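Local coordinates for pleckstrin homology domain-containing family M member 2 (PDB 3CXB), which binds the Salmonella effector SifA through its PH domain and probably connects it to kinesin, in keeping with a part in endosomal tubulation, at residues Y35-R38 with T39-I42; S82-S85 with E86-A90. All coordinates share one frame; numbering follows the deposited sequence.

Contact 1 of 2, residues Y35-R38 with T39-I42; sequences YPDR and TDVI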
loop_
_atom_site.group_PDB
_atom_site.type_symbol
_atom_site.label_atom_id
_atom_site.label_comp_id
_atom_site.label_asym_id
_atom_site.label_seq_id
_atom_site.Cartn_x
_atom_site.Cartn_y
_atom_site.Cartn_z
ATOM N N TYR B 35 -2.996 8.707 -1.867
ATOM C CA TYR B 35 -3.822 9.629 -2.639
ATOM C C TYR B 35 -3.990 8.994 -4.014
ATOM O O TYR B 35 -3.166 8.164 -4.418
ATOM C CB TYR B 35 -3.114 10.967 -2.785
ATOM C CG TYR B 35 -2.666 11.579 -1.493
ATOM C CD1 TYR B 35 -3.553 12.300 -0.694
ATOM C CD2 TYR B 35 -1.363 11.407 -1.039
ATOM C CE1 TYR B 35 -3.152 12.833 0.529
ATOM C CE2 TYR B 35 -0.948 11.937 0.190
ATOM C CZ TYR B 35 -1.851 12.645 0.965
ATOM O OH TYR B 35 -1.477 13.145 2.183
ATOM N N PRO B 36 -5.054 9.361 -4.757
ATOM C CA PRO B 36 -5.255 8.778 -6.094
ATOM C C PRO B 36 -4.209 9.255 -7.101
ATOM O O PRO B 36 -3.968 8.610 -8.122
ATOM C CB PRO B 36 -6.672 9.218 -6.456
ATOM C CG PRO B 36 -6.799 10.515 -5.745
ATOM C CD PRO B 36 -6.181 10.239 -4.397
ATOM N N ASP B 37 -3.591 10.386 -6.793
ATOM C CA ASP B 37 -2.554 10.961 -7.634
ATOM C C ASP B 37 -1.691 11.856 -6.752
ATOM O O ASP B 37 -1.884 11.908 -5.541
ATOM C CB ASP B 37 -3.161 11.767 -8.796
ATOM C CG ASP B 37 -4.131 12.845 -8.334
ATOM O OD1 ASP B 37 -5.220 12.488 -7.833
ATOM O OD2 ASP B 37 -3.810 14.046 -8.475
ATOM N N ARG B 38 -0.746 12.562 -7.353
ATOM C CA ARG B 38 0.134 13.429 -6.591
ATOM C C ARG B 38 -0.413 14.843 -6.402
ATOM O O ARG B 38 0.322 15.739 -5.977
ATOM C CB ARG B 38 1.494 13.483 -7.278
ATOM C CG ARG B 38 1.382 13.760 -8.779
ATOM C CD ARG B 38 2.736 13.920 -9.457
ATOM N NE ARG B 38 3.541 12.706 -9.393
ATOM C CZ ARG B 38 4.771 12.599 -9.884
ATOM N NH1 ARG B 38 5.347 13.634 -10.479
ATOM N NH2 ARG B 38 5.428 11.453 -9.780
ATOM N N THR B 39 -1.691 15.050 -6.723
ATOM C CA THR B 39 -2.295 16.377 -6.567
ATOM C C THR B 39 -3.704 16.412 -5.953
ATOM O O THR B 39 -4.217 17.494 -5.665
ATOM C CB THR B 39 -2.369 17.156 -7.923
ATOM O OG1 THR B 39 -3.306 16.522 -8.798
ATOM C CG2 THR B 39 -1.021 17.201 -8.602
ATOM N N ASP B 40 -4.337 15.259 -5.742
ATOM C CA ASP B 40 -5.686 15.270 -5.183
ATOM C C ASP B 40 -5.711 15.762 -3.730
ATOM O O ASP B 40 -6.771 16.105 -3.213
ATOM C CB ASP B 40 -6.327 13.879 -5.290
ATOM C CG ASP B 40 -7.838 13.891 -4.997
ATOM O OD1 ASP B 40 -8.447 12.812 -4.856
ATOM O OD2 ASP B 40 -8.432 14.979 -4.913
ATOM N N VAL B 41 -4.544 15.795 -3.088
ATOM C CA VAL B 41 -4.380 16.245 -1.695
ATOM C C VAL B 41 -5.395 15.742 -0.635
ATOM O O VAL B 41 -5.180 15.923 0.569
ATOM C CB VAL B 41 -4.320 17.792 -1.623
ATOM C CG1 VAL B 41 -5.723 18.379 -1.646
ATOM C CG2 VAL B 41 -3.595 18.214 -0.378
ATOM N N ILE B 42 -6.486 15.121 -1.082
ATOM C CA ILE B 42 -7.496 14.588 -0.175
ATOM C C ILE B 42 -7.337 13.064 -0.068
ATOM O O ILE B 42 -7.833 12.298 -0.903
ATOM C CB ILE B 42 -8.926 14.937 -0.645
ATOM C CG1 ILE B 42 -9.932 14.282 0.298
ATOM C CG2 ILE B 42 -9.144 14.490 -2.100
ATOM C CD1 ILE B 42 -11.355 14.552 -0.056
#
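The ring of Y35 is met at its edge, in plane, by the carbonyl carbon of I42, 3.9 Å from CD1. The backbone oxygen of V41 comes in obliquely to the same ring, 3.7 Å from CE1. Two carboxylates, those of D37 and D40, lie with their planes 14° apart.

D37 illustrates how an aspartate can organise a tight turn through one oxygen. Its CG sits between the backbone N and the carbonyl carbon (chi1 55°), which swings the carboxylate forward over the chain that follows. OD2 then takes two hydrogen bonds from one residue: the hydroxyl OG1 of T39, at 2.5 Å, lies nearly along the C-O axis, whereas T39 N, at 2.9 Å, approaches from above the carboxylate plane. The backbone bond makes this an Asx turn, and the pair of bonds should limit rotation of the D37 carboxylate. The second aspartate faces another neighbour: with CG anti to its backbone N (chi1 -168°), the D40 side chain crosses that of P36 at about a right angle, its OD1 beside CG and CD of the proline and 3.0 Å from P36 CG. OD1 of D37 and OD1 of D40 are 4.4 Å apart, a proximity that might raise the proton affinity of either group.

The turn belongs to the surface loop between strands 31-35 and 45-48 of the PH domain. Y35 pairs through its backbone with F24 on strand 21-28, the F24 side chain touches both Y35 and R38, and P36 packs on L44 just ahead of the next strand.

Contact 2 of 2, residues S82-S85 with E86-A90; sequences SAES and EAEMA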
loop_
_atom_site.group_PDB
_atom_site.type_symbol
_atom_site.label_atom_id
_atom_site.label_comp_id
_atom_site.label_asym_id
_atom_site.label_seq_id
_atom_site.Cartn_x
_atom_site.Cartn_y
_atom_site.Cartn_z
ATOM N N SER B 82 1.345 -2.487 -5.533
ATOM C CA SER B 82 2.238 -3.078 -6.521
ATOM C C SER B 82 3.268 -2.049 -6.951
ATOM O O SER B 82 2.915 -0.925 -7.287
ATOM C CB SER B 82 1.455 -3.547 -7.744
ATOM O OG SER B 82 2.289 -4.301 -8.606
ATOM N N ALA B 83 4.540 -2.429 -6.925
ATOM C CA ALA B 83 5.609 -1.522 -7.318
ATOM C C ALA B 83 6.004 -1.813 -8.759
ATOM O O ALA B 83 5.365 -2.626 -9.428
ATOM C CB ALA B 83 6.803 -1.679 -6.397
ATOM N N GLU B 84 7.052 -1.151 -9.240
ATOM C CA GLU B 84 7.492 -1.350 -10.612
ATOM C C GLU B 84 8.694 -2.286 -10.675
ATOM O O GLU B 84 8.972 -2.879 -11.715
ATOM C CB GLU B 84 7.834 0.004 -11.259
ATOM C CG GLU B 84 8.967 0.775 -10.569
ATOM C CD GLU B 84 9.294 2.117 -11.238
ATOM O OE1 GLU B 84 9.610 2.131 -12.449
ATOM O OE2 GLU B 84 9.247 3.161 -10.550
ATOM N N SER B 85 9.397 -2.425 -9.552
ATOM C CA SER B 85 10.578 -3.278 -9.483
ATOM C C SER B 85 10.676 -4.076 -8.175
ATOM O O SER B 85 10.007 -3.780 -7.195
ATOM C CB SER B 85 11.832 -2.419 -9.648
ATOM O OG SER B 85 11.884 -1.418 -8.644
ATOM N N GLU B 86 11.522 -5.095 -8.179
ATOM C CA GLU B 86 11.710 -5.923 -7.005
ATOM C C GLU B 86 12.384 -5.108 -5.900
ATOM O O GLU B 86 12.180 -5.359 -4.709
ATOM C CB GLU B 86 12.563 -7.139 -7.382
ATOM C CG GLU B 86 13.283 -7.866 -6.231
ATOM C CD GLU B 86 12.359 -8.709 -5.376
ATOM O OE1 GLU B 86 11.338 -9.194 -5.908
ATOM O OE2 GLU B 86 12.666 -8.902 -4.179
ATOM N N ALA B 87 13.172 -4.114 -6.291
ATOM C CA ALA B 87 13.890 -3.301 -5.312
ATOM C C ALA B 87 13.007 -2.279 -4.610
ATOM O O ALA B 87 12.998 -2.195 -3.379
ATOM C CB ALA B 87 15.068 -2.604 -5.982
ATOM N N GLU B 88 12.275 -1.492 -5.392
ATOM C CA GLU B 88 11.394 -0.492 -4.814
ATOM C C GLU B 88 10.447 -1.164 -3.821
ATOM O O GLU B 88 10.263 -0.689 -2.695
ATOM C CB GLU B 88 10.580 0.215 -5.905
ATOM C CG GLU B 88 9.635 1.282 -5.348
ATOM C CD GLU B 88 8.830 2.014 -6.414
ATOM O OE1 GLU B 88 8.046 2.919 -6.043
ATOM O OE2 GLU B 88 8.978 1.687 -7.612
ATOM N N MET B 89 9.855 -2.278 -4.235
ATOM C CA MET B 89 8.934 -2.990 -3.374
ATOM C C MET B 89 9.644 -3.444 -2.100
ATOM O O MET B 89 9.109 -3.300 -1.012
ATOM C CB MET B 89 8.322 -4.163 -4.126
ATOM C CG MET B 89 8.855 -5.496 -3.726
ATOM S SD MET B 89 7.718 -6.261 -2.610
ATOM C CE MET B 89 6.917 -7.495 -3.741
ATOM N N ALA B 90 10.856 -3.959 -2.218
ATOM C CA ALA B 90 11.592 -4.377 -1.034
ATOM C C ALA B 90 11.886 -3.164 -0.151
ATOM O O ALA B 90 11.999 -3.267 1.088
ATOM C CB ALA B 90 12.874 -5.032 -1.440
#
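S85 meets E88 through its side-chain oxygen: a chi1 of 58° turns OG of S85 forward toward the helix start, where the hydroxyl accepts from E88 N at 3.3 Å, the N-H pointing at it within 18° of a straight line. E88 itself is fully extended, each of its three torsions close to 180°, and this stretches its carboxylate back to E84. There OE2 of E88 rests 3.1 Å from CG of E84, and the two side chains cross at about a right angle. The OE2 atoms of E84 and E88, two acceptors, are modelled 3.3 Å apart, a like-charge approach that should be read with caution at this resolution.

S85 is thus the N-cap of helix 86-100, the C-terminal helix that closes one end of the barrel in PH domains. Its carbonyl oxygen also receives a weak bond from M89 N. CB of M89 packs against CB of A83 at 3.7 Å, and beyond CB the methionine turns off from the loop. The E86 carboxylate turns to a salt bridge with R59, at the end of strand 54-59.

From the N terminus, the chain passes through strands 2-8, 21-28 and 31-35 before contact 1 folds the start of the loop leading to strand 45-48, at one margin of the sheet. It then builds that strand and the run 54-59, 68-73 and 79-82, and contact 2 turns the exit of the last of these into helix 86-100. Each contact bends a single continuous stretch, and the two follow in series, neither enclosing nor crossing the other. The centres of contact 1 and contact 2 are about 21 Å apart. Between contact 1 and contact 2 the nearest atoms are about 9 Å apart, without touching. One shapes a strand-to-strand connection, the other the passage from sheet to helix.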